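DNA-(apurinic or apyrimidinic site) lyase (Xenopus laevis, PDB 6WCD) cleaves DNA as a weak apurinic/apyrimidinic endonuclease and 3'-to-5' exonuclease in base excision repair, this chain being its metal-dependent catalytic domain. Local coordinates at residues 186-191 with 209-214; 192-197 with 252-257; 238-243 with 280-285. All coordinates share one frame; numbering follows the deposited sequence. Where two conformers were deposited one is given.

Contact 1. Residues 186-191 with 209-214. With BU1 (1,4-butanediol), chain G.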
loop_
_atom_site.group_PDB
_atom_site.type_symbol
_atom_site.label_atom_id
_atom_site.label_comp_id
_atom_site.label_asym_id
_atom_site.label_seq_id
_atom_site.Cartn_x
_atom_site.Cartn_y
_atom_site.Cartn_z
ATOM N N THR A 186 2.970 11.979 -2.635
ATOM C CA THR A 186 3.783 13.136 -2.254
ATOM C C THR A 186 5.234 12.671 -2.282
ATOM O O THR A 186 5.533 11.574 -1.780
ATOM C CB THR A 186 3.474 13.612 -0.846
ATOM O OG1 THR A 186 2.143 14.152 -0.779
ATOM C CG2 THR A 186 4.408 14.737 -0.440
ATOM N N SER A 187 6.139 13.476 -2.871
ATOM C CA SER A 187 7.549 13.182 -2.774
ATOM C C SER A 187 8.098 13.913 -1.561
ATOM O O SER A 187 7.657 14.990 -1.219
ATOM C CB SER A 187 8.290 13.594 -4.039
ATOM O OG SER A 187 8.149 14.990 -4.204
ATOM N N HIS A 188 9.098 13.334 -0.915
ATOM C CA HIS A 188 9.465 13.846 0.397
ATOM C C HIS A 188 10.485 14.978 0.360
ATOM O O HIS A 188 10.235 16.079 0.900
ATOM C CB HIS A 188 9.981 12.681 1.236
ATOM C CG HIS A 188 10.257 13.035 2.652
ATOM N ND1 HIS A 188 11.115 12.291 3.448
ATOM C CD2 HIS A 188 9.835 14.075 3.419
ATOM C CE1 HIS A 188 11.199 12.854 4.647
ATOM N NE2 HIS A 188 10.430 13.936 4.656
ATOM N N ARG A 189 11.629 14.747 -0.277
ATOM C CA ARG A 189 12.748 15.673 -0.286
ATOM C C ARG A 189 13.184 15.994 -1.707
ATOM O O ARG A 189 12.752 15.329 -2.654
ATOM C CB ARG A 189 13.927 15.074 0.506
ATOM C CG ARG A 189 13.577 14.976 2.007
ATOM C CD ARG A 189 14.728 15.289 2.888
ATOM N NE ARG A 189 14.372 15.158 4.302
ATOM C CZ ARG A 189 14.648 14.098 5.064
ATOM N NH1 ARG A 189 15.292 13.049 4.563
ATOM N NH2 ARG A 189 14.280 14.089 6.339
ATOM N N PRO A 190 13.960 17.050 -1.893
ATOM C CA PRO A 190 14.381 17.449 -3.253
ATOM C C PRO A 190 14.968 16.322 -4.078
ATOM O O PRO A 190 14.735 16.257 -5.288
ATOM C CB PRO A 190 15.417 18.560 -2.971
ATOM C CG PRO A 190 14.915 19.174 -1.740
ATOM C CD PRO A 190 14.466 18.009 -0.894
ATOM N N LEU A 191 15.733 15.425 -3.447
ATOM C CA LEU A 191 16.334 14.285 -4.118
ATOM C C LEU A 191 15.292 13.380 -4.761
ATOM O O LEU A 191 15.616 12.612 -5.685
ATOM C CB LEU A 191 17.129 13.492 -3.071
ATOM C CG LEU A 191 18.169 12.491 -3.488
ATOM C CD1 LEU A 191 19.232 13.182 -4.316
ATOM C CD2 LEU A 191 18.751 11.854 -2.227
ATOM N N GLN A 209 4.577 18.582 4.682
ATOM C CA GLN A 209 4.621 18.817 6.121
ATOM C C GLN A 209 4.128 17.581 6.857
ATOM O O GLN A 209 4.664 17.211 7.919
ATOM C CB GLN A 209 3.781 20.040 6.505
ATOM C CG GLN A 209 4.367 21.347 6.014
ATOM C CD GLN A 209 3.442 22.531 6.297
ATOM O OE1 GLN A 209 2.276 22.351 6.653
ATOM N NE2 GLN A 209 3.962 23.741 6.138
ATOM N N TRP A 210 3.054 16.971 6.354
ATOM C CA TRP A 210 2.538 15.760 6.992
ATOM C C TRP A 210 3.588 14.668 7.006
ATOM O O TRP A 210 3.855 14.048 8.052
ATOM C CB TRP A 210 1.254 15.289 6.277
ATOM C CG TRP A 210 0.837 13.971 6.835
ATOM C CD1 TRP A 210 0.245 13.773 8.035
ATOM C CD2 TRP A 210 1.091 12.717 6.278
ATOM N NE1 TRP A 210 0.069 12.433 8.247
ATOM C CE2 TRP A 210 0.611 11.743 7.195
ATOM C CE3 TRP A 210 1.662 12.269 5.085
ATOM C CZ2 TRP A 210 0.680 10.385 6.926
ATOM C CZ3 TRP A 210 1.727 10.929 4.833
ATOM C CH2 TRP A 210 1.246 9.994 5.761
ATOM N N LEU A 211 4.215 14.421 5.860
ATOM C CA LEU A 211 5.229 13.380 5.772
ATOM C C LEU A 211 6.401 13.674 6.690
ATOM O O LEU A 211 6.942 12.748 7.332
ATOM C CB LEU A 211 5.744 13.279 4.341
ATOM C CG LEU A 211 5.453 12.081 3.473
ATOM C CD1 LEU A 211 6.415 12.087 2.310
ATOM C CD2 LEU A 211 5.493 10.764 4.223
ATOM N N ASN A 212 6.858 14.944 6.739
ATOM C CA ASN A 212 7.987 15.309 7.561
ATOM C C ASN A 212 7.766 14.927 9.014
ATOM O O ASN A 212 8.718 14.542 9.700
ATOM C CB ASN A 212 8.272 16.806 7.479
ATOM C CG ASN A 212 8.877 17.261 6.149
ATOM O OD1 ASN A 212 9.520 16.504 5.451
ATOM N ND2 ASN A 212 8.704 18.559 5.832
ATOM N N GLN A 213 6.548 15.113 9.542
ATOM C CA GLN A 213 6.316 14.758 10.937
ATOM C C GLN A 213 5.944 13.300 11.119
ATOM O O GLN A 213 6.118 12.769 12.230
ATOM C CB GLN A 213 5.253 15.671 11.575
ATOM C CG GLN A 213 3.920 15.668 10.896
ATOM C CD GLN A 213 3.035 14.521 11.345
ATOM O OE1 GLN A 213 2.924 14.212 12.541
ATOM N NE2 GLN A 213 2.386 13.910 10.399
ATOM N N PHE A 214 5.486 12.624 10.066
ATOM C CA PHE A 214 5.125 11.220 10.178
ATOM C C PHE A 214 6.374 10.339 10.174
ATOM O O PHE A 214 6.429 9.298 10.872
ATOM C CB PHE A 214 4.190 10.841 9.009
ATOM C CG PHE A 214 3.654 9.466 9.091
ATOM C CD1 PHE A 214 2.858 9.073 10.159
ATOM C CD2 PHE A 214 3.913 8.573 8.100
ATOM C CE1 PHE A 214 2.366 7.812 10.256
ATOM C CE2 PHE A 214 3.404 7.282 8.182
ATOM C CZ PHE A 214 2.628 6.929 9.256
HETATM C C1 BU1 G . 1.503 16.565 -2.965
HETATM C C2 BU1 G . 1.219 16.950 -1.505
HETATM C C3 BU1 G . -0.274 17.176 -1.232
HETATM C C4 BU1 G . -0.541 18.582 -0.679
HETATM O O5 BU1 G . 2.795 16.999 -3.329
HETATM O O6 BU1 G . -1.741 19.060 -1.235
#
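His188 meets helix 206-214 with two parts of its side chain: NE2 donates to Asn212 OD1, and CB and CG lie against Leu211 CD1. The setting is the DNase I-like fold of the AP/ExoA nucleases, where the loop after strand 177-181 leaves the catalytic centre and is packed against this helix. The NE2–OD1 separation of His188 and Asn212 is 2.8 Å, but the bond is weak, because the N-H points well off the oxygen, at 128°. OD1 sits at the edge of the imidazole near its plane, while the amide and ring planes are turned 51° apart. Leu211 reaches from the helix toward the loop, its CD1 3.8 Å from His188 CB and 4.2 Å from Thr186 O. With CG anti to the backbone N (chi1 -174°), the imidazole swings across to the helix and so reaches Asn212. Without the imidazole, as with an alanine here, Asn212 OD1 would probably lose this donor and a gap would open beside Leu211 CD1.

One layer out, Arg189 folds back on its neighbour: its CG lies 3.8 Å above the His188 ring plane, over the centre of the face. Asn212 is fixed from its other branch, since ND2 bonds to Glu203. Thr186 OG1 is hydrogen-bonded to Tyr161, and its carbonyl oxygen to Tyr274, so its hydroxyl and its carbonyl are each held by a tyrosine. Thr186 follows Asn185, by similarity the transition-state stabiliser, and lines a pocket holding 1,4-butanediol. The diol is hydrogen-bonded to Asn205 ND2; Thr186 OG1 meets only its carbon chain, at a doubtfully short 3.0 Å from C2.

Contact 2. Residues 192-197 with 252-257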
loop_
_atom_site.group_PDB
_atom_site.type_symbol
_atom_site.label_atom_id
_atom_site.label_comp_id
_atom_site.label_asym_id
_atom_site.label_seq_id
_atom_site.Cartn_x
_atom_site.Cartn_y
_atom_site.Cartn_z
ATOM N N ASP A 192 14.061 13.434 -4.289
ATOM C CA ASP A 192 12.994 12.555 -4.711
ATOM C C ASP A 192 12.267 13.024 -5.948
ATOM O O ASP A 192 11.250 12.421 -6.335
ATOM C CB ASP A 192 11.976 12.375 -3.582
ATOM C CG ASP A 192 12.584 11.653 -2.385
ATOM O OD1 ASP A 192 13.176 10.577 -2.597
ATOM O OD2 ASP A 192 12.549 12.188 -1.249
ATOM N N HIS A 193 12.730 14.081 -6.590
ATOM C CA HIS A 193 12.022 14.716 -7.698
ATOM C C HIS A 193 13.061 15.197 -8.707
ATOM O O HIS A 193 14.190 15.525 -8.334
ATOM C CB HIS A 193 11.154 15.870 -7.155
ATOM C CG HIS A 193 10.238 16.479 -8.167
ATOM N ND1 HIS A 193 10.611 17.553 -8.945
ATOM C CD2 HIS A 193 8.961 16.183 -8.516
ATOM C CE1 HIS A 193 9.610 17.882 -9.742
ATOM N NE2 HIS A 193 8.595 17.075 -9.500
ATOM N N CYS A 194 12.641 15.300 -9.954
ATOM C CA CYS A 194 13.531 15.789 -10.970
ATOM C C CYS A 194 13.890 17.246 -10.664
ATOM O O CYS A 194 13.050 18.030 -10.206
ATOM C CB CYS A 194 12.873 15.691 -12.346
ATOM S SG CYS A 194 13.902 14.908 -13.610
ATOM N N ASP A 195 15.119 17.640 -10.998
ATOM C CA ASP A 195 15.574 18.988 -10.818
ATOM C C ASP A 195 14.812 19.892 -11.794
ATOM O O ASP A 195 14.434 19.451 -12.889
ATOM C CB ASP A 195 17.068 19.139 -11.098
ATOM C CG ASP A 195 17.939 18.457 -10.060
ATOM O OD1 ASP A 195 18.989 17.900 -10.453
ATOM O OD2 ASP A 195 17.578 18.473 -8.860
ATOM N N PRO A 196 14.605 21.144 -11.440
ATOM C CA PRO A 196 15.029 21.902 -10.255
ATOM C C PRO A 196 14.005 21.923 -9.112
ATOM O O PRO A 196 12.848 21.569 -9.309
ATOM C CB PRO A 196 15.219 23.295 -10.819
ATOM C CG PRO A 196 14.122 23.380 -11.788
ATOM C CD PRO A 196 14.045 22.059 -12.461
ATOM N N THR A 197 14.435 22.356 -7.925
ATOM C CA THR A 197 13.589 22.319 -6.743
ATOM C C THR A 197 13.329 23.714 -6.198
ATOM O O THR A 197 14.113 24.644 -6.404
ATOM C CB THR A 197 14.232 21.435 -5.654
ATOM O OG1 THR A 197 14.543 20.157 -6.214
ATOM C CG2 THR A 197 13.291 21.239 -4.487
ATOM N N ASN A 252 18.049 10.248 -8.727
ATOM C CA ASN A 252 17.203 9.763 -9.843
ATOM C C ASN A 252 16.480 8.476 -9.545
ATOM O O ASN A 252 16.190 7.658 -10.434
ATOM C CB ASN A 252 18.054 9.609 -11.105
ATOM C CG ASN A 252 18.780 10.876 -11.448
ATOM O OD1 ASN A 252 20.003 10.884 -11.643
ATOM N ND2 ASN A 252 18.049 11.971 -11.492
ATOM N N ALA A 253 16.134 8.246 -8.289
ATOM C CA ALA A 253 15.511 7.006 -7.921
ATOM C C ALA A 253 14.003 7.229 -7.942
ATOM O O ALA A 253 13.348 7.258 -6.908
ATOM C CB ALA A 253 15.950 6.580 -6.539
ATOM N N PHE A 254 13.453 7.328 -9.140
ATOM C CA PHE A 254 12.046 7.638 -9.277
ATOM C C PHE A 254 11.184 6.391 -9.478
ATOM O O PHE A 254 11.687 5.318 -9.844
ATOM C CB PHE A 254 11.826 8.604 -10.433
ATOM C CG PHE A 254 12.695 9.862 -10.342
ATOM C CD1 PHE A 254 12.945 10.467 -9.115
ATOM C CD2 PHE A 254 13.242 10.392 -11.478
ATOM C CE1 PHE A 254 13.740 11.608 -9.028
ATOM C CE2 PHE A 254 14.029 11.544 -11.409
ATOM C CZ PHE A 254 14.260 12.146 -10.172
ATOM N N THR A 255 9.895 6.515 -9.155
ATOM C CA THR A 255 8.953 5.414 -9.276
ATOM C C THR A 255 7.779 5.714 -10.187
ATOM O O THR A 255 6.922 4.837 -10.400
ATOM C CB THR A 255 8.425 4.987 -7.919
ATOM O OG1 THR A 255 7.671 6.037 -7.293
ATOM C CG2 THR A 255 9.549 4.552 -7.026
ATOM N N CYS A 256 7.667 6.953 -10.686
ATOM C CA CYS A 256 6.497 7.387 -11.420
ATOM C C CYS A 256 6.914 8.360 -12.485
ATOM O O CYS A 256 7.632 9.337 -12.183
ATOM C CB CYS A 256 5.475 8.013 -10.483
ATOM S SG CYS A 256 3.923 8.549 -11.331
ATOM N N TRP A 257 6.403 8.149 -13.721
ATOM C CA TRP A 257 6.655 8.995 -14.883
ATOM C C TRP A 257 5.332 9.106 -15.637
ATOM O O TRP A 257 4.659 8.080 -15.888
ATOM C CB TRP A 257 7.712 8.404 -15.821
ATOM C CG TRP A 257 9.011 7.973 -15.174
ATOM C CD1 TRP A 257 10.155 8.654 -15.132
ATOM C CD2 TRP A 257 9.235 6.741 -14.462
ATOM N NE1 TRP A 257 11.121 7.942 -14.456
ATOM C CE2 TRP A 257 10.555 6.760 -14.017
ATOM C CE3 TRP A 257 8.432 5.643 -14.176
ATOM C CZ2 TRP A 257 11.110 5.735 -13.322
ATOM C CZ3 TRP A 257 9.010 4.582 -13.462
ATOM C CH2 TRP A 257 10.296 4.653 -13.027
#
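Asp192 lays its backbone, not its carboxylate, against Phe254: its carbonyl carbon is 3.7 Å from Phe254 CE1. The acid itself turns the other way, where OD1 forms salt bridges with Arg244 and Arg271 and OD2 accepts from the backbone N of Arg189. At His193 the chain continues past the end of the ring, and His193 C comes within 3.6 Å of Phe254 CZ. The benzyl group thus fits against consecutive peptide units, in oblique contact with each.

Both segments are connecting pieces of the DNase I-like fold: 192-197 belongs to the long loop after strand 177-181, whereas Phe254 lies just before the short strand 256-257. Immediately ahead of Phe254, Ala253 centres an inverse gamma turn. That bend brings Asn252 CA back over one face of the Phe254 ring, 3.8 Å above its plane and offset toward the rim.

Cys194 finishes the contact with its sulfur, in an oblique sulfur-aromatic approach. SG is 4.0 Å from Phe254 CE2; measured from the centroid of that ring, 5.2 Å away, the sulfur lies 64° off the normal.

Contact 3. Residues 238-243 with 280-285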
loop_
_atom_site.group_PDB
_atom_site.type_symbol
_atom_site.label_atom_id
_atom_site.label_comp_id
_atom_site.label_asym_id
_atom_site.label_seq_id
_atom_site.Cartn_x
_atom_site.Cartn_y
_atom_site.Cartn_z
ATOM N N LEU A 238 7.550 7.969 13.949
ATOM C CA LEU A 238 7.688 6.598 14.393
ATOM C C LEU A 238 8.009 5.647 13.249
ATOM O O LEU A 238 8.290 4.461 13.508
ATOM C CB LEU A 238 6.401 6.144 15.060
ATOM C CG LEU A 238 6.026 6.995 16.287
ATOM C CD1 LEU A 238 4.635 6.602 16.741
ATOM C CD2 LEU A 238 7.040 6.798 17.386
ATOM N N PHE A 239 7.976 6.120 12.018
ATOM C CA PHE A 239 8.166 5.313 10.808
ATOM C C PHE A 239 9.386 5.774 10.043
ATOM O O PHE A 239 9.707 6.959 10.012
ATOM C CB PHE A 239 6.903 5.392 9.944
ATOM C CG PHE A 239 5.749 4.632 10.518
ATOM C CD1 PHE A 239 4.890 5.203 11.460
ATOM C CD2 PHE A 239 5.575 3.324 10.207
ATOM C CE1 PHE A 239 3.850 4.405 12.044
ATOM C CE2 PHE A 239 4.551 2.562 10.754
ATOM C CZ PHE A 239 3.720 3.103 11.709
ATOM N N TYR A 240 10.100 4.835 9.420
ATOM C CA TYR A 240 11.197 5.156 8.537
ATOM C C TYR A 240 10.802 4.840 7.084
ATOM O O TYR A 240 10.174 3.816 6.804
ATOM C CB TYR A 240 12.446 4.329 8.845
ATOM C CG TYR A 240 13.238 4.677 10.062
ATOM C CD1 TYR A 240 13.110 5.906 10.682
ATOM C CD2 TYR A 240 14.183 3.777 10.554
ATOM C CE1 TYR A 240 13.859 6.222 11.782
ATOM C CE2 TYR A 240 14.952 4.089 11.650
ATOM C CZ TYR A 240 14.789 5.313 12.264
ATOM O OH TYR A 240 15.544 5.635 13.366
ATOM N N ASP A 241 11.270 5.692 6.186
ATOM C CA ASP A 241 11.286 5.465 4.735
ATOM C C ASP A 241 12.382 4.450 4.423
ATOM O O ASP A 241 13.576 4.777 4.454
ATOM C CB ASP A 241 11.545 6.808 4.071
ATOM C CG ASP A 241 11.550 6.772 2.553
ATOM O OD1 ASP A 241 11.588 5.698 1.926
ATOM O OD2 ASP A 241 11.564 7.881 1.966
ATOM N N SER A 242 12.002 3.206 4.190
ATOM C CA SER A 242 13.023 2.157 4.174
ATOM C C SER A 242 13.984 2.338 3.020
ATOM O O SER A 242 15.157 2.001 3.134
ATOM C CB SER A 242 12.357 0.771 4.130
ATOM O OG SER A 242 11.630 0.491 2.918
ATOM N N PHE A 243 13.500 2.779 1.859
ATOM C CA PHE A 243 14.418 2.998 0.761
ATOM C C PHE A 243 15.557 3.912 1.183
ATOM O O PHE A 243 16.718 3.653 0.870
ATOM C CB PHE A 243 13.713 3.595 -0.452
ATOM C CG PHE A 243 14.630 3.885 -1.625
ATOM C CD1 PHE A 243 15.232 2.870 -2.346
ATOM C CD2 PHE A 243 14.894 5.176 -2.012
ATOM C CE1 PHE A 243 16.133 3.142 -3.355
ATOM C CE2 PHE A 243 15.745 5.462 -3.017
ATOM C CZ PHE A 243 16.373 4.460 -3.708
ATOM N N GLU A 280 11.844 0.089 14.728
ATOM C CA GLU A 280 12.459 -1.159 15.163
ATOM C C GLU A 280 12.449 -2.224 14.061
ATOM O O GLU A 280 13.405 -3.008 13.924
ATOM C CB GLU A 280 11.756 -1.682 16.419
ATOM C CG GLU A 280 12.514 -2.802 17.104
ATOM C CD GLU A 280 11.761 -3.397 18.286
ATOM O OE1 GLU A 280 11.834 -4.631 18.483
ATOM O OE2 GLU A 280 11.101 -2.629 19.016
ATOM N N LEU A 281 11.373 -2.314 13.304
ATOM C CA LEU A 281 11.278 -3.269 12.203
ATOM C C LEU A 281 12.323 -3.015 11.150
ATOM O O LEU A 281 13.004 -3.944 10.703
ATOM C CB LEU A 281 9.881 -3.171 11.579
ATOM C CG LEU A 281 9.597 -4.149 10.435
ATOM C CD1 LEU A 281 9.540 -5.611 10.943
ATOM C CD2 LEU A 281 8.303 -3.716 9.689
ATOM N N VAL A 282 12.470 -1.777 10.715
ATOM C CA VAL A 282 13.439 -1.473 9.670
ATOM C C VAL A 282 14.865 -1.744 10.167
ATOM O O VAL A 282 15.671 -2.343 9.462
ATOM C CB VAL A 282 13.250 -0.030 9.169
ATOM C CG1 VAL A 282 14.337 0.380 8.164
ATOM C CG2 VAL A 282 11.904 0.115 8.556
ATOM N N GLU A 283 15.198 -1.298 11.388
ATOM C CA GLU A 283 16.550 -1.452 11.927
ATOM C C GLU A 283 16.896 -2.911 12.166
ATOM O O GLU A 283 18.055 -3.303 11.988
ATOM C CB GLU A 283 16.686 -0.680 13.234
ATOM C CG GLU A 283 16.640 0.821 13.072
ATOM C CD GLU A 283 16.601 1.577 14.419
ATOM O OE1 GLU A 283 16.383 0.933 15.468
ATOM O OE2 GLU A 283 16.768 2.813 14.416
ATOM N N SER A 284 15.944 -3.710 12.636
ATOM C CA SER A 284 16.287 -5.076 13.053
ATOM C C SER A 284 15.907 -6.152 12.044
ATOM O O SER A 284 16.516 -7.237 12.097
ATOM C CB SER A 284 15.621 -5.421 14.376
ATOM O OG SER A 284 16.072 -4.534 15.374
ATOM N N GLU A 285 14.929 -5.944 11.183
ATOM C CA GLU A 285 14.469 -7.008 10.315
ATOM C C GLU A 285 14.666 -6.752 8.834
ATOM O O GLU A 285 14.588 -7.701 8.058
ATOM C CB GLU A 285 12.992 -7.309 10.557
ATOM C CG GLU A 285 12.674 -7.642 12.057
ATOM C CD GLU A 285 13.290 -8.918 12.599
ATOM O OE1 GLU A 285 13.554 -9.833 11.794
ATOM O OE2 GLU A 285 13.511 -9.018 13.845
#
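Tyr240 reaches from strand 239-241 to helix 279-285, and its ring runs past Val282 to end beside Glu283. This is sheet-to-helix packing inside the DNase I-like fold: strand 239-241 pairs antiparallel with strand 269-278, and the chain leaving that longer strand turns directly into helix 279-285. The contact therefore ties strand 239-241 to the helix that follows its sheet neighbour.

From CB, which points toward the helix, the tyrosine side chain sets off with CG anti to its carbonyl carbon (chi1 -74°), and this turns one edge of the ring, CD2 and CE2, to the helix. CD2 is the first ring atom to touch, 4.2 Å from Val282 CG1, and the methyl lies at the edge of the ring near its plane. CE2 comes next, meeting the aliphatic part of the glutamate at Glu283 CG, 3.9 Å away. It also passes 3.5 Å from Glu283 OE2. CZ then leads to the hydroxyl, which donates a long hydrogen bond of 3.3 Å from Tyr240 OH to Glu283 OE2. The oxygen is met on its anti side, with the hydroxyl 32° out of the carboxylate plane, and ring and carboxylate planes stand 56° apart. Glu283 gets there with its chain extended beyond CG. A weak second bond links the same hydroxyl to Arg279, at the start of the helix.

Beyond the tyrosine, the strand gives way to helix 242-246, with Asp241 at the N-cap position and its carboxylate in a salt bridge with Arg271. Ser242 OG is held by Ile275 O and Ser289 OG, while Ser242 CB rests 4.5 Å from Val282 CG2.

Overall arrangement
The three contacts border one another around strand 269-278. Contacts 1 and 2 share the loop after strand 177-181, their centres 13 Å apart, and Ser187 CB touches Asp192 CB at 3.9 Å. Contact 1 joins contact 3 through Phe214 CZ and Phe239 CD1, 3.6 Å apart in a ring stack. Contacts 2 and 3 meet where Ala253 CB lies 3.6 Å from Phe243 CZ, and Arg271 pairs with both Asp192 and Asp241. Contacts 1 and 2 both reach the active site: Thr186 is about 5 Å from Asn185 and about 8 Å from Asp183, the proton donor/acceptor, side chain to side chain, while Thr255 is hydrogen-bonded to Asp273, by similarity important for catalysis.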